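Local coordinates for extracellular solute-binding protein, family 1 (Bifidobacterium longum subsp. infantis, PDB 6FTH) that probably binds human milk oligosaccharides outside the cell and delivers them to an ABC transporter, at residues A[158-163]-A[308-313]; A[165-170]-A[180-185]; A[193-198]-A[289-294]; A[199-204]-A[265-270]. One frame throughout, in Å; residues are numbered along the deposited sequence.

In the fold
All four contacts lie on one side of the chain's centre, with their own centres about 22 to 31 Å from it, and three touch a single mixed sheet in the order 197-199, 292-297, 154-158, 311-313. Interactions 1, 2 and 3 are partly buried; interaction 4 is buried. Interaction 1 joins edge strand 311-313 to the end of 154-158, through a side-chain amide bond and weak backbone bonds, at a helix N-cap. Interaction 3 pairs the opposite edge strand with 292-297 by backbone bonds and one salt bridge. Interaction 4 extends from that edge into loops, mixing one backbone bond with aliphatic packing. Interaction 2 is apolar and joins helix 173-185 to the loop before it.

Interaction 1 of 4, residues A[158-163]-A[308-313]; sequences NKTWLD and KDQYIP
Asn158 holds its CG anti to the backbone N (chi1 -169°), while in Gln310 CG anti to the carbonyl carbon (chi1 -56°) and an extended chi2 (-173°) carry CD toward Asn158. Asn158 ND2 donates to Gln310 OE1 at 3.0 Å in an almost straight bond; the acceptor lies in the Asn158 amide plane, while the donor is tilted from the Gln310 carbonyl plane. The same ND2 makes a weak bond to the hydroxyl of Tyr311, whose stronger partner is Thr292 O, and Asn158 CG sits over one face of the Tyr311 ring. Gln310 OE1 also accepts from a water, at 2.7 Å, that in turn receives Trp161 NE1. Asn158 closes strand 154-158, which pairs antiparallel with strand 311-313, and is at once the N-cap of helix 159-165: its OD1 accepts Trp161 N at 2.8 Å, from above the carbonyl plane. Asparagine suits this junction because one amide supplies both the cap acceptor and the donor to Gln310. Gln310 O takes weak bonds from Lys159 N and Thr160 N. Nearby, Lys159 crosses Ile312 obliquely, CD to CD1 at 3.9 Å, and its NZ forms a salt bridge with Asp163.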
loop_
_atom_site.group_PDB
_atom_site.type_symbol
_atom_site.label_atom_id
_atom_site.label_comp_id
_atom_site.label_asym_id
_atom_site.label_seq_id
_atom_site.Cartn_x
_atom_site.Cartn_y
_atom_site.Cartn_z
ATOM N N ASN A 158 -15.890 -2.855 -16.740
ATOM C CA ASN A 158 -17.264 -2.367 -16.872
ATOM C C ASN A 158 -18.131 -3.548 -17.285
ATOM O O ASN A 158 -18.178 -3.934 -18.459
ATOM C CB ASN A 158 -17.362 -1.207 -17.853
ATOM C CG ASN A 158 -18.714 -0.558 -17.773
ATOM O OD1 ASN A 158 -19.724 -1.270 -17.710
ATOM N ND2 ASN A 158 -18.742 0.753 -17.667
ATOM N N LYS A 159 -18.772 -4.161 -16.282
ATOM C CA LYS A 159 -19.655 -5.292 -16.495
ATOM C C LYS A 159 -20.924 -4.885 -17.254
ATOM O O LYS A 159 -21.475 -5.697 -18.009
ATOM C CB LYS A 159 -20.003 -5.917 -15.135
ATOM C CG LYS A 159 -20.821 -7.215 -15.205
ATOM C CD LYS A 159 -20.135 -8.304 -16.014
ATOM C CE LYS A 159 -20.667 -9.694 -15.710
ATOM N NZ LYS A 159 -22.164 -9.765 -15.863
ATOM N N THR A 160 -21.410 -3.658 -17.054
ATOM C CA THR A 160 -22.551 -3.188 -17.839
ATOM C C THR A 160 -22.219 -3.227 -19.324
ATOM O O THR A 160 -23.035 -3.657 -20.144
ATOM C CB THR A 160 -22.919 -1.772 -17.411
ATOM O OG1 THR A 160 -23.355 -1.800 -16.047
ATOM C CG2 THR A 160 -24.035 -1.188 -18.298
ATOM N N TRP A 161 -21.003 -2.823 -19.681
ATOM C CA TRP A 161 -20.583 -2.888 -21.079
ATOM C C TRP A 161 -20.474 -4.329 -21.566
ATOM O O TRP A 161 -20.907 -4.653 -22.681
ATOM C CB TRP A 161 -19.248 -2.185 -21.244
ATOM C CG TRP A 161 -19.229 -0.699 -21.106
ATOM C CD1 TRP A 161 -20.275 0.135 -20.772
ATOM C CD2 TRP A 161 -18.106 0.154 -21.342
ATOM N NE1 TRP A 161 -19.852 1.432 -20.777
ATOM C CE2 TRP A 161 -18.529 1.482 -21.123
ATOM C CE3 TRP A 161 -16.781 -0.080 -21.709
ATOM C CZ2 TRP A 161 -17.677 2.570 -21.255
ATOM C CZ3 TRP A 161 -15.927 0.995 -21.849
ATOM C CH2 TRP A 161 -16.375 2.311 -21.621
ATOM N N LEU A 162 -19.864 -5.214 -20.768
ATOM C CA LEU A 162 -19.790 -6.609 -21.167
ATOM C C LEU A 162 -21.183 -7.149 -21.446
ATOM O O LEU A 162 -21.409 -7.830 -22.451
ATOM C CB LEU A 162 -19.146 -7.454 -20.068
ATOM C CG LEU A 162 -17.651 -7.184 -19.784
ATOM C CD1 LEU A 162 -17.251 -8.029 -18.582
ATOM C CD2 LEU A 162 -16.758 -7.477 -20.959
ATOM N N ASP A 163 -22.127 -6.845 -20.555
ATOM C CA ASP A 163 -23.482 -7.379 -20.663
ATOM C C ASP A 163 -24.184 -6.850 -21.907
ATOM O O ASP A 163 -24.824 -7.613 -22.644
ATOM C CB ASP A 163 -24.284 -6.991 -19.423
ATOM C CG ASP A 163 -23.904 -7.806 -18.185
ATOM O OD1 ASP A 163 -23.159 -8.792 -18.301
ATOM O OD2 ASP A 163 -24.383 -7.437 -17.093
ATOM N N LYS A 308 -19.948 3.538 -10.073
ATOM C CA LYS A 308 -19.376 2.293 -9.561
ATOM C C LYS A 308 -20.251 1.076 -9.802
ATOM O O LYS A 308 -19.729 -0.043 -9.892
ATOM C CB LYS A 308 -19.067 2.415 -8.068
ATOM C CG LYS A 308 -20.251 2.617 -7.172
ATOM C CD LYS A 308 -19.759 2.946 -5.758
ATOM C CE LYS A 308 -20.917 3.150 -4.773
ATOM N NZ LYS A 308 -20.401 3.481 -3.391
ATOM N N ASP A 309 -21.580 1.230 -9.867
ATOM C CA ASP A 309 -22.365 0.008 -9.996
ATOM C C ASP A 309 -22.237 -0.635 -11.381
ATOM O O ASP A 309 -22.730 -1.745 -11.567
ATOM C CB ASP A 309 -23.843 0.184 -9.609
ATOM C CG ASP A 309 -24.045 0.567 -8.127
ATOM O OD1 ASP A 309 -23.347 0.037 -7.223
ATOM O OD2 ASP A 309 -24.936 1.403 -7.869
ATOM N N GLN A 310 -21.540 0.004 -12.329
ATOM C CA GLN A 310 -21.248 -0.627 -13.616
ATOM C C GLN A 310 -20.008 -1.514 -13.568
ATOM O O GLN A 310 -19.760 -2.236 -14.536
ATOM C CB GLN A 310 -21.031 0.417 -14.721
ATOM C CG GLN A 310 -22.189 1.398 -14.907
ATOM C CD GLN A 310 -22.028 2.321 -16.114
ATOM O OE1 GLN A 310 -21.415 1.963 -17.131
ATOM N NE2 GLN A 310 -22.590 3.524 -16.008
ATOM N N TYR A 311 -19.236 -1.477 -12.482
ATOM C CA TYR A 311 -17.894 -2.054 -12.471
ATOM C C TYR A 311 -17.784 -3.176 -11.456
ATOM O O TYR A 311 -18.338 -3.091 -10.349
ATOM C CB TYR A 311 -16.827 -0.988 -12.191
ATOM C CG TYR A 311 -16.666 -0.018 -13.327
ATOM C CD1 TYR A 311 -17.500 1.089 -13.441
ATOM C CD2 TYR A 311 -15.710 -0.218 -14.303
ATOM C CE1 TYR A 311 -17.356 1.984 -14.486
ATOM C CE2 TYR A 311 -15.542 0.678 -15.346
ATOM C CZ TYR A 311 -16.390 1.773 -15.449
ATOM O OH TYR A 311 -16.259 2.660 -16.504
ATOM N N ILE A 312 -17.033 -4.213 -11.837
ATOM C CA ILE A 312 -16.716 -5.309 -10.931
ATOM C C ILE A 312 -15.213 -5.557 -10.917
ATOM O O ILE A 312 -14.508 -5.269 -11.906
ATOM C CB ILE A 312 -17.452 -6.602 -11.307
ATOM C CG1 ILE A 312 -16.968 -7.138 -12.663
ATOM C CG2 ILE A 312 -18.970 -6.343 -11.322
ATOM C CD1 ILE A 312 -17.546 -8.492 -13.059
ATOM N N PRO A 313 -14.685 -6.116 -9.828
ATOM C CA PRO A 313 -13.302 -6.593 -9.833
ATOM C C PRO A 313 -13.295 -7.958 -10.484
ATOM O O PRO A 313 -14.160 -8.794 -10.198
ATOM C CB PRO A 313 -12.970 -6.716 -8.336
ATOM C CG PRO A 313 -14.277 -6.373 -7.571
ATOM C CD PRO A 313 -15.373 -6.460 -8.579
HETATM O O HOH W 1 -21.976 2.957 -19.593
#

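Interaction 2 of 4, residues A[165-170]-A[180-185]; sequences LGLQVP and LKAFKT
Leu165 reaches toward helix 173-185, and its contact can be followed outward along the side chain. CB points at the helix but stays beyond contact distance; CG, anti to the carbonyl carbon (chi1 -60°), carries the branch forward, and CD1 does the touching. This one methyl lies 4.0 Å from Ala182 CB, and equally close to Ala182 O and to Phe183 CD1, approaching the phenyl ring at its edge, near the ring plane. Leu167 sends its own CD1 to the same alanine, 3.9 Å from Ala182 CB, and lies obliquely to the Phe183 ring at a longer 4.4 Å from CE1. Two leucine methyls thus converge on one alanine methyl. Alanine suits the place because its short side chain lets the branched leucines come close to the helix. Gly166 ends helix 159-165 in a Schellman motif, and its positive phi lets the chain turn there; Leu165 and Leu167 both point toward helix 173-185. Phe183 also meets Trp161 edge-to-face and packs on Leu162, tying helix 173-185 to helix 159-165. With side chains meeting through carbon, and one backbone oxygen at van der Waals distance, the contact rests on dispersion and the hydrophobic effect.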
loop_
_atom_site.group_PDB
_atom_site.type_symbol
_atom_site.label_atom_id
_atom_site.label_comp_id
_atom_site.label_asym_id
_atom_site.label_seq_id
_atom_site.Cartn_x
_atom_site.Cartn_y
_atom_site.Cartn_z
ATOM N N LEU A 165 -22.900 -5.837 -24.660
ATOM C CA LEU A 165 -22.282 -6.329 -25.885
ATOM C C LEU A 165 -22.315 -7.840 -26.007
ATOM O O LEU A 165 -21.881 -8.376 -27.029
ATOM C CB LEU A 165 -20.830 -5.843 -25.970
ATOM C CG LEU A 165 -20.645 -4.329 -25.988
ATOM C CD1 LEU A 165 -19.158 -4.000 -26.121
ATOM C CD2 LEU A 165 -21.457 -3.711 -27.129
ATOM N N GLY A 166 -22.819 -8.543 -25.002
ATOM C CA GLY A 166 -22.854 -9.990 -25.061
ATOM C C GLY A 166 -21.477 -10.623 -24.974
ATOM O O GLY A 166 -21.178 -11.574 -25.711
ATOM N N LEU A 167 -20.643 -10.116 -24.073
ATOM C CA LEU A 167 -19.299 -10.606 -23.815
ATOM C C LEU A 167 -19.212 -11.205 -22.417
ATOM O O LEU A 167 -19.856 -10.734 -21.479
ATOM C CB LEU A 167 -18.307 -9.461 -23.897
ATOM C CG LEU A 167 -18.238 -8.763 -25.252
ATOM C CD1 LEU A 167 -17.524 -7.442 -25.100
ATOM C CD2 LEU A 167 -17.544 -9.624 -26.256
ATOM N N GLN A 168 -18.403 -12.250 -22.291
ATOM C CA GLN A 168 -18.075 -12.807 -20.990
ATOM C C GLN A 168 -16.860 -12.091 -20.412
ATOM O O GLN A 168 -16.077 -11.468 -21.124
ATOM C CB GLN A 168 -17.778 -14.295 -21.125
ATOM C CG GLN A 168 -19.002 -15.105 -21.551
ATOM C CD GLN A 168 -18.741 -16.597 -21.561
ATOM O OE1 GLN A 168 -17.691 -17.061 -21.117
ATOM N NE2 GLN A 168 -19.697 -17.357 -22.076
ATOM N N VAL A 169 -16.713 -12.194 -19.098
ATOM C CA VAL A 169 -15.489 -11.692 -18.455
ATOM C C VAL A 169 -14.285 -12.400 -19.071
ATOM O O VAL A 169 -14.281 -13.643 -19.173
ATOM C CB VAL A 169 -15.558 -11.933 -16.940
ATOM C CG1 VAL A 169 -14.185 -11.708 -16.308
ATOM C CG2 VAL A 169 -16.572 -11.005 -16.332
ATOM N N PRO A 170 -13.248 -11.681 -19.497
ATOM C CA PRO A 170 -12.116 -12.343 -20.161
ATOM C C PRO A 170 -11.223 -13.070 -19.171
ATOM O O PRO A 170 -10.965 -12.576 -18.071
ATOM C CB PRO A 170 -11.368 -11.171 -20.811
ATOM C CG PRO A 170 -11.697 -10.007 -19.921
ATOM C CD PRO A 170 -13.117 -10.215 -19.524
ATOM N N LEU A 180 -11.490 -5.567 -25.371
ATOM C CA LEU A 180 -11.098 -4.175 -25.494
ATOM C C LEU A 180 -11.398 -3.640 -26.888
ATOM O O LEU A 180 -11.795 -2.482 -27.025
ATOM C CB LEU A 180 -9.614 -4.024 -25.170
ATOM C CG LEU A 180 -9.200 -4.347 -23.720
ATOM C CD1 LEU A 180 -7.728 -4.183 -23.593
ATOM C CD2 LEU A 180 -9.915 -3.459 -22.722
ATOM N N LYS A 181 -11.204 -4.461 -27.933
ATOM C CA LYS A 181 -11.562 -4.034 -29.288
ATOM C C LYS A 181 -13.049 -3.740 -29.394
ATOM O O LYS A 181 -13.456 -2.782 -30.064
ATOM C CB LYS A 181 -11.161 -5.099 -30.307
ATOM C CG LYS A 181 -9.642 -5.229 -30.491
ATOM C CD LYS A 181 -9.215 -6.337 -31.434
ATOM C CE LYS A 181 -7.684 -6.343 -31.601
ATOM N NZ LYS A 181 -7.208 -7.554 -32.370
ATOM N N ALA A 182 -13.877 -4.568 -28.769
ATOM C CA ALA A 182 -15.314 -4.325 -28.761
ATOM C C ALA A 182 -15.650 -3.033 -28.039
ATOM O O ALA A 182 -16.479 -2.238 -28.510
ATOM C CB ALA A 182 -16.011 -5.505 -28.097
ATOM N N PHE A 183 -15.013 -2.787 -26.894
ATOM C CA PHE A 183 -15.208 -1.526 -26.189
ATOM C C PHE A 183 -14.827 -0.356 -27.074
ATOM O O PHE A 183 -15.484 0.696 -27.052
ATOM C CB PHE A 183 -14.358 -1.484 -24.908
ATOM C CG PHE A 183 -14.832 -2.396 -23.782
ATOM C CD1 PHE A 183 -16.025 -3.108 -23.831
ATOM C CD2 PHE A 183 -14.052 -2.508 -22.646
ATOM C CE1 PHE A 183 -16.412 -3.907 -22.750
ATOM C CE2 PHE A 183 -14.422 -3.286 -21.582
ATOM C CZ PHE A 183 -15.596 -3.997 -21.625
ATOM N N LYS A 184 -13.767 -0.517 -27.868
ATOM C CA LYS A 184 -13.284 0.593 -28.666
ATOM C C LYS A 184 -14.282 0.949 -29.756
ATOM O O LYS A 184 -14.524 2.132 -30.007
ATOM C CB LYS A 184 -11.916 0.262 -29.264
ATOM C CG LYS A 184 -11.319 1.437 -30.040
ATOM C CD LYS A 184 -9.974 1.151 -30.632
ATOM C CE LYS A 184 -9.361 2.417 -31.288
ATOM N NZ LYS A 184 -9.241 3.625 -30.379
ATOM N N THR A 185 -14.909 -0.051 -30.380
ATOM C CA THR A 185 -15.623 0.192 -31.632
ATOM C C THR A 185 -17.135 0.107 -31.534
ATOM O O THR A 185 -17.814 0.566 -32.456
ATOM C CB THR A 185 -15.180 -0.795 -32.719
ATOM O OG1 THR A 185 -15.422 -2.143 -32.309
ATOM C CG2 THR A 185 -13.694 -0.616 -33.016
#

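Interaction 3 of 4, residues A[193-198]-A[289-294]; sequences QADEIP and TAKTGV
Ile197 and Thr292 form the tight part of this contact, a parallel bridge in which backbone atoms do most of the work. Ile197 N donates to Lys291 O at 2.8 Å, and Gly293 N returns a bond to Ile197 O at 2.9 Å. Beside them, Glu196 CA approaches Lys291 O and Thr292 CA approaches Ile197 O, both as CA-H...O contacts. Next comes a weak bond from Val294 N to Pro198 O, where both chains turn a corner. Gly293 fits this corner because a CB would point toward Pro198 O and clash with it, whereas the bare Gly293 CA can lie 3.1 Å from Pro198 O. The pairing sets strand 197-199 on the edge of a mixed four-stranded sheet, beside strand 292-297, while Pro198 turns its ring away to pack on Leu180 and Phe183 of helix 173-185. Thr292, whose CB lies on the same face as that of Ile197, finds a partner for OG1 in Gln283.

The more open end is carried by side chains of partly exposed residues. Lys291 bends at chi2 (-76°), which places CD near Asp195 OD2, and the extended remainder ends in a salt bridge, NZ 2.7 Å from Asp195 OD2. The two side chains cross at about a right angle, and OD2 uses its anti lone pair. That oxygen also accepts from Asn189 and Asn191, and these amides would further stabilise its negative charge.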
loop_
_atom_site.group_PDB
_atom_site.type_symbol
_atom_site.label_atom_id
_atom_site.label_comp_id
_atom_site.label_asym_id
_atom_site.label_seq_id
_atom_site.Cartn_x
_atom_site.Cartn_y
_atom_site.Cartn_z
ATOM N N GLN A 193 -20.307 8.604 -29.669
ATOM C CA GLN A 193 -18.937 9.056 -29.831
ATOM C C GLN A 193 -17.984 7.901 -29.556
ATOM O O GLN A 193 -18.268 7.033 -28.729
ATOM C CB GLN A 193 -18.628 10.196 -28.854
ATOM C CG GLN A 193 -19.436 11.469 -29.086
ATOM C CD GLN A 193 -19.052 12.143 -30.397
ATOM O OE1 GLN A 193 -17.875 12.426 -30.621
ATOM N NE2 GLN A 193 -20.033 12.386 -31.269
ATOM N N ALA A 194 -16.848 7.899 -30.254
ATOM C CA ALA A 194 -15.771 6.947 -29.960
ATOM C C ALA A 194 -14.913 7.513 -28.832
ATOM O O ALA A 194 -13.739 7.860 -28.998
ATOM C CB ALA A 194 -14.944 6.663 -31.206
ATOM N N ASP A 195 -15.552 7.654 -27.672
ATOM C CA ASP A 195 -14.932 8.248 -26.498
ATOM C C ASP A 195 -14.485 7.201 -25.493
ATOM O O ASP A 195 -13.804 7.556 -24.531
ATOM C CB ASP A 195 -15.892 9.234 -25.804
ATOM C CG ASP A 195 -17.184 8.578 -25.305
ATOM O OD1 ASP A 195 -17.633 7.580 -25.882
ATOM O OD2 ASP A 195 -17.769 9.087 -24.323
ATOM N N GLU A 196 -14.872 5.946 -25.702
ATOM C CA GLU A 196 -14.485 4.876 -24.800
ATOM C C GLU A 196 -12.976 4.725 -24.786
ATOM O O GLU A 196 -12.333 4.617 -25.836
ATOM C CB GLU A 196 -15.108 3.565 -25.261
ATOM C CG GLU A 196 -16.581 3.378 -24.919
ATOM C CD GLU A 196 -17.548 4.104 -25.865
ATOM O OE1 GLU A 196 -17.116 4.689 -26.877
ATOM O OE2 GLU A 196 -18.760 4.076 -25.559
ATOM N N ILE A 197 -12.421 4.681 -23.580
ATOM C CA ILE A 197 -11.036 4.284 -23.353
ATOM C C ILE A 197 -11.082 2.818 -22.947
ATOM O O ILE A 197 -11.483 2.514 -21.815
ATOM C CB ILE A 197 -10.411 5.135 -22.241
ATOM C CG1 ILE A 197 -10.427 6.624 -22.614
ATOM C CG2 ILE A 197 -8.974 4.674 -21.982
ATOM C CD1 ILE A 197 -10.073 7.587 -21.465
ATOM N N PRO A 198 -10.734 1.874 -23.830
ATOM C CA PRO A 198 -10.947 0.469 -23.474
ATOM C C PRO A 198 -10.236 0.067 -22.198
ATOM O O PRO A 198 -10.860 -0.527 -21.316
ATOM C CB PRO A 198 -10.457 -0.271 -24.717
ATOM C CG PRO A 198 -10.697 0.717 -25.824
ATOM C CD PRO A 198 -10.320 2.011 -25.238
ATOM N N THR A 289 -21.735 9.411 -17.530
ATOM C CA THR A 289 -21.314 8.638 -18.695
ATOM C C THR A 289 -19.979 7.967 -18.379
ATOM O O THR A 289 -18.965 8.650 -18.195
ATOM C CB THR A 289 -21.171 9.560 -19.904
ATOM O OG1 THR A 289 -22.425 10.194 -20.169
ATOM C CG2 THR A 289 -20.748 8.776 -21.142
ATOM N N ALA A 290 -19.988 6.641 -18.317
ATOM C CA ALA A 290 -18.748 5.904 -18.119
ATOM C C ALA A 290 -17.864 6.038 -19.349
ATOM O O ALA A 290 -18.350 6.000 -20.482
ATOM C CB ALA A 290 -19.063 4.430 -17.893
ATOM N N LYS A 291 -16.554 6.151 -19.121
ATOM C CA LYS A 291 -15.574 6.301 -20.191
ATOM C C LYS A 291 -14.598 5.144 -20.317
ATOM O O LYS A 291 -14.159 4.856 -21.431
ATOM C CB LYS A 291 -14.752 7.580 -20.001
ATOM C CG LYS A 291 -15.575 8.850 -19.944
ATOM C CD LYS A 291 -16.064 9.282 -21.318
ATOM C CE LYS A 291 -16.815 10.596 -21.207
ATOM N NZ LYS A 291 -17.273 11.104 -22.542
ATOM N N THR A 292 -14.249 4.466 -19.223
ATOM C CA THR A 292 -13.157 3.494 -19.235
ATOM C C THR A 292 -13.666 2.069 -19.056
ATOM O O THR A 292 -14.495 1.790 -18.188
ATOM C CB THR A 292 -12.181 3.844 -18.128
ATOM O OG1 THR A 292 -11.680 5.172 -18.335
ATOM C CG2 THR A 292 -11.000 2.865 -18.108
ATOM N N GLY A 293 -13.133 1.150 -19.865
ATOM C CA GLY A 293 -13.553 -0.232 -19.818
ATOM C C GLY A 293 -12.864 -1.030 -18.717
ATOM O O GLY A 293 -13.531 -1.757 -17.968
ATOM N N VAL A 294 -11.544 -0.863 -18.601
ATOM C CA VAL A 294 -10.705 -1.650 -17.695
ATOM C C VAL A 294 -9.686 -0.720 -17.041
ATOM O O VAL A 294 -9.061 0.099 -17.719
ATOM C CB VAL A 294 -9.988 -2.788 -18.458
ATOM C CG1 VAL A 294 -8.942 -3.471 -17.547
ATOM C CG2 VAL A 294 -10.985 -3.806 -19.000
#

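Interaction 4 of 4, residues A[199-204]-A[265-270]; sequences MNIRKL and GLIPAD
Met199 and Ile267 stand at the centre of the first shell. Met199 N donates to Leu266 O at 3.0 Å. The carbonyl oxygen of Met199 receives a CA-H...O contact from Ile267, with O and CA 3.3 Å apart. Around this backbone pairing the side chains fit closely: Met199 CB meets Ile267 CG1 at 4.0 Å, while Ile267 CG2, anti to the backbone N, meets Ile201 CG1 at 3.8 Å, the two isoleucines crossing at about a right angle. Branching at CB lets Ile267 touch Met199 with one arm and Ile201 with the other. Pro268 adds its ring, CG lying 3.5 Å from Asn200 OD1 and CD equally close to Met199 O; having no N-H, it meets these oxygens through carbon.

The next shell fixes these groups. Gly265, with positive phi, closes helix 249-263 as the C-prime residue of a Schellman motif and turns the chain toward 199-204; its carbonyl accepts from Lys184. Tyr258 of the same helix packs on Met199, Ile201 and Ile267, and Asn200 ND2 is held by Gln283 and Asp282. Asn200 N bonds to Val294 O, continuing the sheet edge. One N-H...O bond, with a CA-H...O contact beside it, fixes the alignment of the two segments, and the rest is aliphatic packing and carbon lying against carbonyl oxygens, as befits a buried place.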
loop_
_atom_site.group_PDB
_atom_site.type_symbol
_atom_site.label_atom_id
_atom_site.label_comp_id
_atom_site.label_asym_id
_atom_site.label_seq_id
_atom_site.Cartn_x
_atom_site.Cartn_y
_atom_site.Cartn_z
ATOM N N MET A 199 -8.949 0.370 -22.096
ATOM C CA MET A 199 -8.165 0.124 -20.894
ATOM C C MET A 199 -7.319 1.366 -20.634
ATOM O O MET A 199 -6.716 1.905 -21.568
ATOM C CB MET A 199 -7.268 -1.104 -21.090
ATOM C CG MET A 199 -6.408 -1.408 -19.896
ATOM S SD MET A 199 -5.630 -3.038 -20.057
ATOM C CE MET A 199 -4.847 -3.225 -18.422
ATOM N N ASN A 200 -7.296 1.822 -19.379
ATOM C CA ASN A 200 -6.483 2.949 -18.959
ATOM C C ASN A 200 -5.463 2.490 -17.928
ATOM O O ASN A 200 -5.804 1.761 -16.989
ATOM C CB ASN A 200 -7.334 4.077 -18.396
ATOM C CG ASN A 200 -6.750 5.435 -18.712
ATOM O OD1 ASN A 200 -5.652 5.542 -19.252
ATOM N ND2 ASN A 200 -7.456 6.475 -18.337
ATOM N N ILE A 201 -4.211 2.907 -18.120
ATOM C CA ILE A 201 -3.126 2.558 -17.219
ATOM C C ILE A 201 -2.405 3.834 -16.800
ATOM O O ILE A 201 -2.371 4.827 -17.537
ATOM C CB ILE A 201 -2.139 1.543 -17.859
ATOM C CG1 ILE A 201 -1.609 2.045 -19.209
ATOM C CG2 ILE A 201 -2.798 0.175 -18.020
ATOM C CD1 ILE A 201 -0.391 1.263 -19.732
ATOM N N ARG A 202 -1.829 3.793 -15.606
ATOM C CA ARG A 202 -1.017 4.866 -15.055
ATOM C C ARG A 202 0.346 4.924 -15.721
ATOM O O ARG A 202 0.890 3.908 -16.163
ATOM C CB ARG A 202 -0.743 4.599 -13.575
ATOM C CG ARG A 202 -1.916 4.893 -12.653
ATOM C CD ARG A 202 -1.531 4.696 -11.180
ATOM N NE ARG A 202 -2.350 5.544 -10.304
ATOM C CZ ARG A 202 -2.104 5.778 -9.018
ATOM N NH1 ARG A 202 -1.065 5.212 -8.412
ATOM N NH2 ARG A 202 -2.902 6.591 -8.336
ATOM N N LYS A 203 0.921 6.126 -15.743
ATOM C CA LYS A 203 2.290 6.278 -16.185
ATOM C C LYS A 203 3.219 5.604 -15.181
ATOM O O LYS A 203 2.817 5.247 -14.079
ATOM C CB LYS A 203 2.647 7.768 -16.316
ATOM C CG LYS A 203 2.755 8.521 -14.991
ATOM C CD LYS A 203 3.204 9.988 -15.209
ATOM C CE LYS A 203 4.646 10.117 -15.633
ATOM N NZ LYS A 203 5.588 9.710 -14.539
ATOM N N LEU A 204 4.482 5.476 -15.559
ATOM C CA LEU A 204 5.470 4.864 -14.694
ATOM C C LEU A 204 6.084 5.887 -13.736
ATOM O O LEU A 204 5.915 7.103 -13.878
ATOM C CB LEU A 204 6.545 4.170 -15.531
ATOM C CG LEU A 204 6.058 3.185 -16.578
ATOM C CD1 LEU A 204 7.220 2.554 -17.289
ATOM C CD2 LEU A 204 5.170 2.097 -15.973
ATOM N N GLY A 265 -4.745 1.243 -30.367
ATOM C CA GLY A 265 -5.623 2.264 -29.852
ATOM C C GLY A 265 -6.482 1.821 -28.697
ATOM O O GLY A 265 -7.536 2.425 -28.449
ATOM N N LEU A 266 -6.075 0.776 -27.969
ATOM C CA LEU A 266 -6.878 0.266 -26.865
ATOM C C LEU A 266 -6.489 0.847 -25.515
ATOM O O LEU A 266 -7.222 0.651 -24.535
ATOM C CB LEU A 266 -6.797 -1.249 -26.837
ATOM C CG LEU A 266 -7.127 -1.932 -28.175
ATOM C CD1 LEU A 266 -6.892 -3.422 -28.161
ATOM C CD2 LEU A 266 -8.577 -1.658 -28.594
ATOM N N ILE A 267 -5.362 1.544 -25.449
ATOM C CA ILE A 267 -4.888 2.307 -24.302
ATOM C C ILE A 267 -4.522 3.693 -24.827
ATOM O O ILE A 267 -4.024 3.785 -25.954
ATOM C CB ILE A 267 -3.670 1.599 -23.682
ATOM C CG1 ILE A 267 -4.125 0.289 -23.039
ATOM C CG2 ILE A 267 -2.946 2.518 -22.717
ATOM C CD1 ILE A 267 -3.008 -0.615 -22.508
ATOM N N PRO A 268 -4.716 4.783 -24.069
ATOM C CA PRO A 268 -4.409 6.116 -24.625
ATOM C C PRO A 268 -2.953 6.233 -25.043
ATOM O O PRO A 268 -2.041 5.806 -24.327
ATOM C CB PRO A 268 -4.747 7.065 -23.475
ATOM C CG PRO A 268 -5.818 6.330 -22.695
ATOM C CD PRO A 268 -5.363 4.889 -22.749
ATOM N N ALA A 269 -2.742 6.828 -26.223
ATOM C CA ALA A 269 -1.393 6.970 -26.758
ATOM C C ALA A 269 -0.495 7.793 -25.840
ATOM O O ALA A 269 0.718 7.577 -25.820
ATOM C CB ALA A 269 -1.451 7.611 -28.147
ATOM N N ASP A 270 -1.058 8.721 -25.062
ATOM C CA ASP A 270 -0.270 9.549 -24.156
ATOM C C ASP A 270 -0.281 9.034 -22.721
ATOM O O ASP A 270 -0.040 9.802 -21.783
ATOM C CB ASP A 270 -0.728 11.011 -24.229
ATOM C CG ASP A 270 -2.151 11.213 -23.784
ATOM O OD1 ASP A 270 -2.914 10.234 -23.740
ATOM O OD2 ASP A 270 -2.518 12.381 -23.496
#